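Local coordinates for protein SusD homolog (Bacteroides thetaiotaomicron, PDB 3SGH) that probably binds glycans at the cell surface as a SusD-like outer-membrane lipoprotein with an alpha-alpha superhelix, at residues E38-W43 and P420-G425; Q49-A54 and V283-G288; F63-A68 and S287-I292; N252-S257 and R436-T441. All blocks are in the same frame, centred on the assembly; numbering follows the deposited sequence. Where two conformers were deposited one is given.

Contact 1: E38-W43 and P420-G425; sequences EINCMW and PDPMNG
Trp-43 holds CG between its backbone N and carbonyl carbon (chi1 55°), while Met-423 puts CG anti to its own N (chi1 179°) and then bends at its next two torsions, and the indole and the methyl of this selenomethionine meet as a result. CE of Met-423 comes to 3.8 Å from CZ3 of Trp-43, and the two side chains cross at about a right angle. SE of Met-423 lies 5.4 Å from the centroid of the Trp-43 six-membered ring, an oblique Met-aromatic contact. Next to it, Pro-422 fits against the end of helix 33-40. Its CB is 3.2 Å from the carbonyl O of Ile-39, and its CG is 3.3 Å from OD1 of Asn-40, whose side chain runs alongside the proline ring. The same CB also touches CH2 of Trp-43 at 4.0 Å. Polar groups here bond to other parts of the chain: Trp-43 NE1 to Ser-76, Asn-40 ND2 to Ala-29 O, Pro-422 O to Ser-47. OD1 of Asp-421 accepts from N of Met-423 at 3.0 Å and from N of Asn-424 at 2.9 Å, a capping arrangement before helix 424-432. Helix 100-120 packs on both segments of this buried helix-to-turn joint of the helical SusD-like fold, Leu-115 on Ile-39 and Met-423, Leu-119 on Trp-43 and Met-423. The exit of helix 33-40 meets the turn that leads into helix 424-432 through carbon atoms and carbonyl oxygens, so the fit rests on shape and dispersion, perhaps with slight polarisation of the proline C-H groups.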
loop_
_atom_site.group_PDB
_atom_site.type_symbol
_atom_site.label_atom_id
_atom_site.label_comp_id
_atom_site.label_asym_id
_atom_site.label_seq_id
_atom_site.Cartn_x
_atom_site.Cartn_y
_atom_site.Cartn_z
ATOM N N GLU A 38 -0.296 -11.727 -6.015
ATOM C CA GLU A 38 -0.669 -11.986 -4.601
ATOM C C GLU A 38 -0.743 -10.714 -3.762
ATOM O O GLU A 38 -1.674 -10.526 -2.984
ATOM C CB GLU A 38 0.291 -12.984 -3.973
ATOM C CG GLU A 38 0.188 -14.392 -4.615
ATOM C CD GLU A 38 1.392 -15.304 -4.249
ATOM O OE1 GLU A 38 2.207 -14.917 -3.403
ATOM O OE2 GLU A 38 1.485 -16.400 -4.821
ATOM N N ILE A 39 0.238 -9.829 -3.926
ATOM C CA ILE A 39 0.325 -8.623 -3.137
ATOM C C ILE A 39 -0.320 -7.414 -3.805
ATOM O O ILE A 39 -0.931 -6.589 -3.128
ATOM C CB ILE A 39 1.832 -8.342 -2.785
ATOM C CG1 ILE A 39 2.413 -9.502 -1.949
ATOM C CG2 ILE A 39 2.033 -6.949 -2.081
ATOM C CD1 ILE A 39 1.832 -9.618 -0.502
ATOM N N ASN A 40 -0.129 -7.275 -5.110
ATOM C CA ASN A 40 -0.565 -6.101 -5.816
ATOM C C ASN A 40 -1.909 -6.251 -6.508
ATOM O O ASN A 40 -2.459 -5.239 -6.902
ATOM C CB ASN A 40 0.476 -5.655 -6.848
ATOM C CG ASN A 40 1.776 -5.194 -6.201
ATOM O OD1 ASN A 40 1.755 -4.595 -5.126
ATOM N ND2 ASN A 40 2.896 -5.457 -6.848
ATOM N N CYS A 41 -2.460 -7.457 -6.641
ATOM C CA CYS A 41 -3.673 -7.650 -7.461
ATOM C C CYS A 41 -4.770 -8.542 -6.905
ATOM O O CYS A 41 -5.621 -9.030 -7.691
ATOM C CB CYS A 41 -3.281 -8.197 -8.846
ATOM S SG CYS A 41 -1.947 -7.308 -9.770
HETATM N N MSE A 42 -4.818 -8.729 -5.587
HETATM C CA MSE A 42 -5.797 -9.613 -4.947
HETATM C C MSE A 42 -6.557 -8.817 -3.881
HETATM O O MSE A 42 -7.488 -8.064 -4.205
HETATM C CB MSE A 42 -5.120 -10.884 -4.358
HETATM C CG MSE A 42 -4.561 -11.851 -5.420
HETATM SE SE MSE A 42 -5.862 -12.648 -6.637
HETATM C CE MSE A 42 -6.442 -14.191 -5.580
ATOM N N TRP A 43 -6.147 -8.961 -2.619
ATOM C CA TRP A 43 -6.722 -8.123 -1.577
ATOM C C TRP A 43 -6.483 -6.649 -1.854
ATOM O O TRP A 43 -7.177 -5.792 -1.304
ATOM C CB TRP A 43 -6.231 -8.489 -0.147
ATOM C CG TRP A 43 -4.732 -8.474 -0.028
ATOM C CD1 TRP A 43 -3.909 -9.547 -0.109
ATOM C CD2 TRP A 43 -3.882 -7.330 0.127
ATOM N NE1 TRP A 43 -2.608 -9.156 -0.030
ATOM C CE2 TRP A 43 -2.552 -7.801 0.117
ATOM C CE3 TRP A 43 -4.107 -5.952 0.251
ATOM C CZ2 TRP A 43 -1.438 -6.937 0.205
ATOM C CZ3 TRP A 43 -2.984 -5.091 0.346
ATOM C CH2 TRP A 43 -1.685 -5.598 0.344
ATOM N N PRO A 420 0.349 2.838 -8.670
ATOM C CA PRO A 420 -0.462 1.827 -8.015
ATOM C C PRO A 420 0.165 1.414 -6.680
ATOM O O PRO A 420 1.361 1.146 -6.633
ATOM C CB PRO A 420 -0.442 0.629 -9.004
ATOM C CG PRO A 420 0.577 0.961 -10.009
ATOM C CD PRO A 420 1.212 2.245 -9.706
ATOM N N ASP A 421 -0.621 1.438 -5.608
ATOM C CA ASP A 421 -0.124 1.112 -4.269
ATOM C C ASP A 421 -1.175 0.171 -3.681
ATOM O O ASP A 421 -2.331 0.562 -3.549
ATOM C CB ASP A 421 0.006 2.360 -3.431
ATOM C CG ASP A 421 0.565 2.079 -2.036
ATOM O OD1 ASP A 421 0.079 1.149 -1.349
ATOM O OD2 ASP A 421 1.478 2.824 -1.659
ATOM N N PRO A 422 -0.795 -1.061 -3.360
ATOM C CA PRO A 422 -1.802 -2.057 -2.961
ATOM C C PRO A 422 -2.456 -1.817 -1.627
ATOM O O PRO A 422 -3.564 -2.289 -1.407
ATOM C CB PRO A 422 -1.018 -3.353 -2.895
ATOM C CG PRO A 422 0.383 -2.971 -2.646
ATOM C CD PRO A 422 0.566 -1.615 -3.389
HETATM N N MSE A 423 -1.763 -1.102 -0.742
HETATM C CA MSE A 423 -2.154 -0.976 0.652
HETATM C C MSE A 423 -2.627 0.411 1.075
HETATM O O MSE A 423 -3.440 0.504 1.975
HETATM C CB MSE A 423 -1.027 -1.439 1.566
HETATM C CG MSE A 423 -1.289 -1.333 3.071
HETATM SE SE MSE A 423 -2.901 -2.240 3.546
HETATM C CE MSE A 423 -2.118 -4.017 3.915
ATOM N N ASN A 424 -2.126 1.479 0.461
ATOM C CA ASN A 424 -2.402 2.836 0.979
ATOM C C ASN A 424 -3.887 3.115 1.169
ATOM O O ASN A 424 -4.334 3.585 2.252
ATOM C CB ASN A 424 -1.822 3.917 0.074
ATOM C CG ASN A 424 -2.103 5.281 0.603
ATOM O OD1 ASN A 424 -1.641 5.627 1.692
ATOM N ND2 ASN A 424 -2.911 6.065 -0.119
ATOM N N GLY A 425 -4.656 2.839 0.129
ATOM C CA GLY A 425 -6.096 3.093 0.200
ATOM C C GLY A 425 -6.799 2.325 1.316
ATOM O O GLY A 425 -7.562 2.897 2.085
#

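Contact 2: Q49-A54 and V283-G288; sequences QVTATA and VGVRSG
Thr-51 and Ser-287 bring the two backbones closest, CA to CA 5.3 Å. Residues 50-52 are extended as a short strand; 285-287 are extended too, but without regular strand structure, and two waters bridge the segments near Ala-52. CB of Thr-51 points toward the other segment, whereas those of Val-50 and Ala-52 point away. OG1 of Thr-51 donates to the carbonyl O of Val-285 at 2.8 Å, arriving from above the carbonyl plane, 37° out of it. The other branch, CG2, is anti to the backbone N of Thr-51 and packs on CG1 of Val-285 at 3.6 Å, so a single threonine makes a polar contact with one branch and an apolar contact with the other. CB of Ser-287 also comes within 3.7 Å of OG1 of Thr-51. Strand 50-52 is one half of a two-stranded antiparallel sheet with 249-251, a small patch of beta structure in a mainly helical SusD-like fold; Val-285 bonds through its backbone to Ala-251, which places the 283-288 run beside that sheet. The first water accepts from N of Ala-52 at 3.0 Å and lies 2.7 Å from OG of Ser-287. The second accepts from N of Gly-288 at 3.0 Å and gives only a weak bond to O of Ala-52. CB of Arg-286 points away from the strand, and its side chain packs instead on Tyr-387 and Thr-441.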
loop_
_atom_site.group_PDB
_atom_site.type_symbol
_atom_site.label_atom_id
_atom_site.label_comp_id
_atom_site.label_asym_id
_atom_site.label_seq_id
_atom_site.Cartn_x
_atom_site.Cartn_y
_atom_site.Cartn_z
ATOM N N GLN A 49 -7.953 0.826 -6.449
ATOM C CA GLN A 49 -7.184 1.223 -7.651
ATOM C C GLN A 49 -7.107 0.158 -8.750
ATOM O O GLN A 49 -7.202 0.461 -9.944
ATOM C CB GLN A 49 -5.753 1.619 -7.275
ATOM C CG GLN A 49 -5.602 2.568 -6.133
ATOM C CD GLN A 49 -4.194 3.113 -6.029
ATOM O OE1 GLN A 49 -3.247 2.384 -6.179
ATOM N NE2 GLN A 49 -4.061 4.425 -5.779
ATOM N N VAL A 50 -6.986 -1.098 -8.333
ATOM C CA VAL A 50 -7.038 -2.267 -9.231
ATOM C C VAL A 50 -8.200 -3.197 -8.909
ATOM O O VAL A 50 -8.702 -3.229 -7.765
ATOM C CB VAL A 50 -5.713 -3.064 -9.167
ATOM C CG1 VAL A 50 -4.513 -2.069 -9.221
ATOM C CG2 VAL A 50 -5.638 -3.883 -7.865
ATOM N N THR A 51 -8.682 -3.885 -9.923
ATOM C CA THR A 51 -9.729 -4.906 -9.759
ATOM C C THR A 51 -9.209 -6.229 -10.331
ATOM O O THR A 51 -8.732 -6.262 -11.437
ATOM C CB THR A 51 -11.032 -4.493 -10.447
ATOM O OG1 THR A 51 -11.591 -3.387 -9.735
ATOM C CG2 THR A 51 -12.053 -5.647 -10.466
ATOM N N ALA A 52 -9.287 -7.303 -9.549
ATOM C CA ALA A 52 -9.021 -8.654 -10.047
ATOM C C ALA A 52 -10.227 -9.162 -10.865
ATOM O O ALA A 52 -11.336 -9.254 -10.352
ATOM C CB ALA A 52 -8.698 -9.591 -8.865
ATOM N N THR A 53 -10.034 -9.462 -12.144
ATOM C CA THR A 53 -11.172 -9.805 -13.024
ATOM C C THR A 53 -11.515 -11.313 -13.098
ATOM O O THR A 53 -12.367 -11.740 -13.859
ATOM C CB THR A 53 -10.949 -9.230 -14.439
ATOM O OG1 THR A 53 -9.737 -9.765 -14.988
ATOM C CG2 THR A 53 -10.893 -7.674 -14.395
ATOM N N ALA A 54 -10.914 -12.095 -12.228
ATOM C CA ALA A 54 -10.963 -13.550 -12.271
ATOM C C ALA A 54 -11.818 -14.022 -11.105
ATOM O O ALA A 54 -12.066 -13.254 -10.154
ATOM C CB ALA A 54 -9.543 -14.112 -12.111
ATOM N N VAL A 283 -12.956 3.670 -18.169
ATOM C CA VAL A 283 -13.983 2.914 -17.458
ATOM C C VAL A 283 -13.317 1.777 -16.694
ATOM O O VAL A 283 -12.703 0.846 -17.284
ATOM C CB VAL A 283 -15.079 2.360 -18.396
ATOM C CG1 VAL A 283 -16.113 1.584 -17.588
ATOM C CG2 VAL A 283 -15.786 3.496 -19.250
ATOM N N GLY A 284 -13.405 1.855 -15.367
ATOM C CA GLY A 284 -12.898 0.789 -14.491
ATOM C C GLY A 284 -13.881 -0.352 -14.303
ATOM O O GLY A 284 -15.039 -0.266 -14.742
ATOM N N VAL A 285 -13.405 -1.395 -13.636
ATOM C CA VAL A 285 -14.180 -2.590 -13.295
ATOM C C VAL A 285 -14.619 -2.538 -11.857
ATOM O O VAL A 285 -13.810 -2.281 -10.968
ATOM C CB VAL A 285 -13.367 -3.892 -13.578
ATOM C CG1 VAL A 285 -14.246 -5.162 -13.239
ATOM C CG2 VAL A 285 -12.869 -3.890 -15.006
ATOM N N ARG A 286 -15.913 -2.788 -11.599
ATOM C CA ARG A 286 -16.393 -2.842 -10.233
ATOM C C ARG A 286 -15.824 -4.105 -9.550
ATOM O O ARG A 286 -16.072 -5.228 -10.007
ATOM C CB ARG A 286 -17.920 -2.840 -10.210
ATOM C CG ARG A 286 -18.526 -2.842 -8.814
ATOM C CD ARG A 286 -18.438 -1.444 -8.128
ATOM N NE ARG A 286 -18.947 -1.551 -6.769
ATOM C CZ ARG A 286 -20.222 -1.568 -6.401
ATOM N NH1 ARG A 286 -21.178 -1.340 -7.258
ATOM N NH2 ARG A 286 -20.535 -1.776 -5.118
ATOM N N SER A 287 -15.124 -3.903 -8.439
ATOM C CA SER A 287 -14.554 -4.993 -7.662
ATOM C C SER A 287 -15.713 -5.543 -6.854
ATOM O O SER A 287 -16.512 -4.762 -6.308
ATOM C CB SER A 287 -13.447 -4.477 -6.754
ATOM O OG SER A 287 -12.869 -5.542 -6.045
ATOM N N GLY A 288 -15.887 -6.856 -6.843
ATOM C CA GLY A 288 -17.021 -7.416 -6.151
ATOM C C GLY A 288 -18.316 -7.145 -6.943
ATOM O O GLY A 288 -19.320 -6.690 -6.388
HETATM O O HOH W 1 -11.375 -7.416 -7.354
HETATM O O HOH W 2 -13.948 -8.569 -8.412
#

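Contact 3: F63-A68 and S287-I292; sequences FAYYNA and SGSAEI
Tyr-65 OH donates to the carbonyl O of Ser-289 at 2.6 Å, a short bond with a C=O...donor angle of 130°; the acceptor lies at the edge of the phenol ring, in its plane. The tyrosine gets there with CG anti to its carbonyl carbon, beside the backbone N (chi1 -49°), and the ring then reaches across the bend at Gly-288. CA of Gly-288 sits over one face of the Tyr-65 ring, 3.7 Å from its centroid, a CH-pi contact, and C of Gly-288 is 3.4 Å from CE2 of Tyr-65. Ala-64 meets the same residue, its CB 3.5 Å from N of Gly-288. A side chain could hardly be fitted at Gly-288: a CB there would clash with the carbonyl O of Ala-64, and its phi of 73° is also one that suits glycine. The hydroxyl of Ser-289 turns back on its own segment, OG donating to O of Glu-291 at 2.7 Å and nearly in line with that carbonyl, a bond that closes the turn 289-291 on itself. A phenylalanine in place of Tyr-65 would probably keep the ring on Gly-288 but leave the carbonyl of Ser-289 without its phenol donor. A water donates to O of Ala-64 at 2.8 Å and lies 2.7 Å from OG of Ser-287, a second link between the loops. The 63-68 loop runs from strand 50-52 toward helix 70-73, while residues 287-292 belong to the long connection between helix 267-270 and strand 314-317. The chain leading to helix 461-466 flanks both, Met-444 bonding to the backbone of Tyr-65 and Thr-441 to that of Gly-288.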
loop_
_atom_site.group_PDB
_atom_site.type_symbol
_atom_site.label_atom_id
_atom_site.label_comp_id
_atom_site.label_asym_id
_atom_site.label_seq_id
_atom_site.Cartn_x
_atom_site.Cartn_y
_atom_site.Cartn_z
ATOM N N PHE A 63 -11.620 -12.879 -2.603
ATOM C CA PHE A 63 -11.311 -11.670 -1.836
ATOM C C PHE A 63 -12.304 -10.543 -2.097
ATOM O O PHE A 63 -12.644 -9.801 -1.194
ATOM C CB PHE A 63 -9.888 -11.141 -2.177
ATOM C CG PHE A 63 -8.802 -11.623 -1.247
ATOM C CD1 PHE A 63 -8.862 -11.361 0.109
ATOM C CD2 PHE A 63 -7.714 -12.327 -1.735
ATOM C CE1 PHE A 63 -7.848 -11.784 0.968
ATOM C CE2 PHE A 63 -6.709 -12.713 -0.882
ATOM C CZ PHE A 63 -6.792 -12.459 0.468
ATOM N N ALA A 64 -12.729 -10.389 -3.350
ATOM C CA ALA A 64 -13.503 -9.176 -3.718
ATOM C C ALA A 64 -14.786 -9.062 -2.945
ATOM O O ALA A 64 -15.293 -7.953 -2.767
ATOM C CB ALA A 64 -13.788 -9.127 -5.238
ATOM N N TYR A 65 -15.327 -10.210 -2.511
ATOM C CA TYR A 65 -16.555 -10.226 -1.698
ATOM C C TYR A 65 -16.260 -10.638 -0.232
ATOM O O TYR A 65 -17.156 -11.072 0.524
ATOM C CB TYR A 65 -17.598 -11.156 -2.331
ATOM C CG TYR A 65 -17.855 -10.970 -3.816
ATOM C CD1 TYR A 65 -17.061 -11.578 -4.761
ATOM C CD2 TYR A 65 -18.957 -10.227 -4.278
ATOM C CE1 TYR A 65 -17.338 -11.487 -6.108
ATOM C CE2 TYR A 65 -19.227 -10.096 -5.586
ATOM C CZ TYR A 65 -18.421 -10.736 -6.538
ATOM O OH TYR A 65 -18.679 -10.660 -7.897
ATOM N N TYR A 66 -14.984 -10.532 0.136
ATOM C CA TYR A 66 -14.521 -10.669 1.499
ATOM C C TYR A 66 -14.562 -12.090 1.991
ATOM O O TYR A 66 -14.672 -12.296 3.156
ATOM C CB TYR A 66 -15.335 -9.781 2.457
ATOM C CG TYR A 66 -15.627 -8.376 1.946
ATOM C CD1 TYR A 66 -14.675 -7.619 1.267
ATOM C CD2 TYR A 66 -16.880 -7.821 2.122
ATOM C CE1 TYR A 66 -14.992 -6.343 0.786
ATOM C CE2 TYR A 66 -17.188 -6.549 1.647
ATOM C CZ TYR A 66 -16.253 -5.811 1.008
ATOM O OH TYR A 66 -16.610 -4.554 0.521
ATOM N N ASN A 67 -14.466 -13.070 1.091
ATOM C CA ASN A 67 -14.529 -14.457 1.530
ATOM C C ASN A 67 -13.567 -15.363 0.741
ATOM O O ASN A 67 -13.956 -16.392 0.161
ATOM C CB ASN A 67 -15.959 -14.973 1.440
ATOM C CG ASN A 67 -16.209 -16.138 2.347
ATOM O OD1 ASN A 67 -15.888 -16.078 3.530
ATOM N ND2 ASN A 67 -16.790 -17.223 1.806
ATOM N N ALA A 68 -12.299 -14.966 0.737
ATOM C CA ALA A 68 -11.247 -15.760 0.084
ATOM C C ALA A 68 -11.064 -17.138 0.682
ATOM O O ALA A 68 -11.243 -17.363 1.899
ATOM C CB ALA A 68 -9.901 -15.032 0.123
ATOM N N SER A 287 -15.124 -3.903 -8.439
ATOM C CA SER A 287 -14.554 -4.993 -7.662
ATOM C C SER A 287 -15.713 -5.543 -6.854
ATOM O O SER A 287 -16.512 -4.762 -6.308
ATOM C CB SER A 287 -13.447 -4.477 -6.754
ATOM O OG SER A 287 -12.869 -5.542 -6.045
ATOM N N GLY A 288 -15.887 -6.856 -6.843
ATOM C CA GLY A 288 -17.021 -7.416 -6.151
ATOM C C GLY A 288 -18.316 -7.145 -6.943
ATOM O O GLY A 288 -19.320 -6.690 -6.388
ATOM N N SER A 289 -18.275 -7.426 -8.237
ATOM C CA SER A 289 -19.376 -7.088 -9.152
ATOM C C SER A 289 -20.648 -7.886 -8.886
ATOM O O SER A 289 -20.623 -8.935 -8.230
ATOM C CB SER A 289 -18.864 -7.300 -10.590
ATOM O OG SER A 289 -18.182 -8.535 -10.701
ATOM N N ALA A 290 -21.773 -7.386 -9.411
ATOM C CA ALA A 290 -23.065 -8.050 -9.283
ATOM C C ALA A 290 -23.024 -9.437 -9.885
ATOM O O ALA A 290 -23.646 -10.342 -9.365
ATOM C CB ALA A 290 -24.174 -7.210 -9.907
ATOM N N GLU A 291 -22.329 -9.587 -11.005
ATOM C CA GLU A 291 -22.081 -10.894 -11.587
ATOM C C GLU A 291 -20.682 -11.446 -11.212
ATOM O O GLU A 291 -19.740 -10.687 -10.924
ATOM C CB GLU A 291 -22.255 -10.825 -13.107
ATOM C CG GLU A 291 -21.038 -10.423 -13.946
ATOM C CD GLU A 291 -20.471 -9.013 -13.664
ATOM O OE1 GLU A 291 -21.206 -8.145 -13.093
ATOM O OE2 GLU A 291 -19.307 -8.769 -14.100
ATOM N N ILE A 292 -20.554 -12.768 -11.191
ATOM C CA ILE A 292 -19.228 -13.412 -10.911
ATOM C C ILE A 292 -18.214 -12.825 -11.900
ATOM O O ILE A 292 -18.487 -12.768 -13.086
ATOM C CB ILE A 292 -19.319 -14.959 -11.086
ATOM C CG1 ILE A 292 -20.168 -15.563 -9.972
ATOM C CG2 ILE A 292 -17.964 -15.570 -11.129
ATOM C CD1 ILE A 292 -20.675 -16.975 -10.236
HETATM O O HOH W 3 -13.894 -5.663 -3.513
#

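Contact 4: N252-S257 and R436-T441; sequences NACLVS and RIFPAT
CA and SG of Cys-254 both sit over one face of the Phe-438 ring, and this is the tight part of the contact. The first is a CH-pi contact, CA of Cys-254 3.7 Å from the centroid of the Phe-438 ring; the second is a sulfur-aromatic one, SG of Cys-254 3.9 Å from the centroid of Phe-438. SG is anti to the backbone N (chi1 -178°), which sets SG of Cys-254 over the ring and within reach of the main chain at Phe-438, whose N donates to it at 3.5 Å in a nearly straight bond of 163°. The cysteine therefore meets this residue twice, ring and amide. Farther out the fit is slacker: CB of Ser-257 reaches CZ of Phe-438 only at 4.1 Å, and CB of Ala-253 is 4.4 Å from CD2 of Phe-438. An alanine at Phe-438 would probably open a gap over Cys-254, its CA and sulfur losing the ring that lies on them. The helix side is the N-terminal end of helix 253-261, with Asn-252 as N-cap: OD1 of Asn-252 takes N of Cys-254 at 2.8 Å on a lone pair, in the amide plane. Just after it, O of Ala-253 accepts from both N and OG of Ser-257, which approach from opposite faces of its plane. Trp-415 of helix 403-417 also packs on Cys-254. At the partly exposed side CD1 of Ile-437 only grazes SG of Cys-254 at 4.1 Å, and the side chain of Arg-436 leads away to a salt bridge with Glu-408. Near Asn-252 a water makes the joint instead, accepting from ND2 of Asn-252 at 2.9 Å and donating to O of Phe-438.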
loop_
_atom_site.group_PDB
_atom_site.type_symbol
_atom_site.label_atom_id
_atom_site.label_comp_id
_atom_site.label_asym_id
_atom_site.label_seq_id
_atom_site.Cartn_x
_atom_site.Cartn_y
_atom_site.Cartn_z
ATOM N N ASN A 252 -9.674 -0.229 -11.448
ATOM C CA ASN A 252 -10.818 -0.311 -10.535
ATOM C C ASN A 252 -11.757 0.873 -10.781
ATOM O O ASN A 252 -11.336 2.025 -10.968
ATOM C CB ASN A 252 -10.297 -0.329 -9.089
ATOM C CG ASN A 252 -11.356 -0.610 -8.050
ATOM O OD1 ASN A 252 -12.407 0.044 -8.002
ATOM N ND2 ASN A 252 -11.053 -1.528 -7.148
ATOM N N ALA A 253 -13.057 0.550 -10.839
ATOM C CA ALA A 253 -14.126 1.512 -10.987
ATOM C C ALA A 253 -13.981 2.729 -10.088
ATOM O O ALA A 253 -14.322 3.848 -10.460
ATOM C CB ALA A 253 -15.447 0.793 -10.599
ATOM N N CYS A 254 -13.522 2.486 -8.862
ATOM C CA CYS A 254 -13.468 3.510 -7.840
ATOM C C CYS A 254 -12.447 4.639 -8.152
ATOM O O CYS A 254 -12.851 5.768 -8.328
ATOM C CB CYS A 254 -13.149 2.857 -6.492
ATOM S SG CYS A 254 -13.119 4.003 -5.116
ATOM N N LEU A 255 -11.155 4.313 -8.289
ATOM C CA LEU A 255 -10.181 5.338 -8.631
ATOM C C LEU A 255 -10.521 6.021 -9.970
ATOM O O LEU A 255 -10.438 7.253 -10.078
ATOM C CB LEU A 255 -8.768 4.763 -8.702
ATOM C CG LEU A 255 -7.661 5.787 -8.973
ATOM C CD1 LEU A 255 -7.607 6.855 -7.878
ATOM C CD2 LEU A 255 -6.289 5.058 -9.177
ATOM N N VAL A 256 -10.906 5.253 -10.980
ATOM C CA VAL A 256 -11.209 5.823 -12.307
ATOM C C VAL A 256 -12.375 6.820 -12.194
ATOM O O VAL A 256 -12.344 7.909 -12.753
ATOM C CB VAL A 256 -11.523 4.720 -13.366
ATOM C CG1 VAL A 256 -11.925 5.357 -14.694
ATOM C CG2 VAL A 256 -10.280 3.756 -13.527
ATOM N N SER A 257 -13.432 6.445 -11.478
ATOM C CA SER A 257 -14.592 7.344 -11.263
ATOM C C SER A 257 -14.252 8.623 -10.488
ATOM O O SER A 257 -14.726 9.734 -10.828
ATOM C CB SER A 257 -15.724 6.594 -10.536
ATOM O OG SER A 257 -16.229 5.598 -11.402
ATOM N N ARG A 436 -13.089 7.134 0.386
ATOM C CA ARG A 436 -14.306 6.343 0.430
ATOM C C ARG A 436 -14.329 5.291 -0.681
ATOM O O ARG A 436 -15.021 5.412 -1.701
ATOM C CB ARG A 436 -15.536 7.225 0.383
ATOM C CG ARG A 436 -15.515 8.385 1.381
ATOM C CD ARG A 436 -16.810 9.122 1.334
ATOM N NE ARG A 436 -16.732 10.410 2.037
ATOM C CZ ARG A 436 -17.523 10.793 3.042
ATOM N NH1 ARG A 436 -18.473 9.997 3.514
ATOM N NH2 ARG A 436 -17.364 11.990 3.578
ATOM N N ILE A 437 -13.582 4.224 -0.428
ATOM C CA ILE A 437 -13.393 3.125 -1.387
ATOM C C ILE A 437 -14.694 2.376 -1.621
ATOM O O ILE A 437 -15.411 2.007 -0.661
ATOM C CB ILE A 437 -12.333 2.115 -0.881
ATOM C CG1 ILE A 437 -10.987 2.803 -0.678
ATOM C CG2 ILE A 437 -12.202 0.947 -1.828
ATOM C CD1 ILE A 437 -10.572 3.651 -1.903
ATOM N N PHE A 438 -15.030 2.166 -2.883
ATOM C CA PHE A 438 -16.250 1.442 -3.213
ATOM C C PHE A 438 -16.211 0.005 -2.670
ATOM O O PHE A 438 -15.315 -0.767 -3.025
ATOM C CB PHE A 438 -16.433 1.332 -4.717
ATOM C CG PHE A 438 -16.597 2.630 -5.462
ATOM C CD1 PHE A 438 -16.646 3.861 -4.844
ATOM C CD2 PHE A 438 -16.817 2.567 -6.842
ATOM C CE1 PHE A 438 -16.811 5.032 -5.624
ATOM C CE2 PHE A 438 -17.002 3.685 -7.591
ATOM C CZ PHE A 438 -17.012 4.918 -7.006
ATOM N N PRO A 439 -17.218 -0.373 -1.875
ATOM C CA PRO A 439 -17.261 -1.758 -1.364
ATOM C C PRO A 439 -17.763 -2.701 -2.443
ATOM O O PRO A 439 -18.244 -2.255 -3.486
ATOM C CB PRO A 439 -18.305 -1.676 -0.265
ATOM C CG PRO A 439 -19.276 -0.649 -0.772
ATOM C CD PRO A 439 -18.383 0.413 -1.417
ATOM N N ALA A 440 -17.678 -3.997 -2.180
ATOM C CA ALA A 440 -18.312 -5.012 -2.979
ATOM C C ALA A 440 -19.818 -4.726 -3.078
ATOM O O ALA A 440 -20.410 -4.115 -2.163
ATOM C CB ALA A 440 -18.062 -6.389 -2.337
ATOM N N THR A 441 -20.443 -5.224 -4.144
ATOM C CA THR A 441 -21.895 -5.211 -4.247
ATOM C C THR A 441 -22.547 -6.018 -3.103
ATOM O O THR A 441 -23.675 -5.725 -2.681
ATOM C CB THR A 441 -22.407 -5.715 -5.618
ATOM O OG1 THR A 441 -21.909 -7.052 -5.853
ATOM C CG2 THR A 441 -21.993 -4.733 -6.736
HETATM O O HOH W 4 -12.637 -1.347 -4.667
#

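How the contacts relate
Contact 1 lies deep, its centre about 6 Å from the centre of the chain; the centres of the other three are about 16 to 20 Å from it. Contacts 2 and 4 are neighbours, centres about 8 Å apart, with Arg-286 NH2 2.9 Å from Pro-439 O. Contacts 2 and 3 share Ser-287 and Gly-288, and the carbonyl O of Gly-288 lies 2.7 Å from Thr-441 OG1, tying both to 436-441. Tyr-66 OH and Ala-440 N, 3.0 Å apart, add a further link between contacts 3 and 4. Contact 1 meets contact 2 at Gln-49, whose OE1 is 2.8 Å from Asp-421 N, and contact 3 where Phe-63 packs on Trp-43. Along the chain, contacts 2 and 3 are nested within the loop that contact 1 closes, while contact 4 crosses all three.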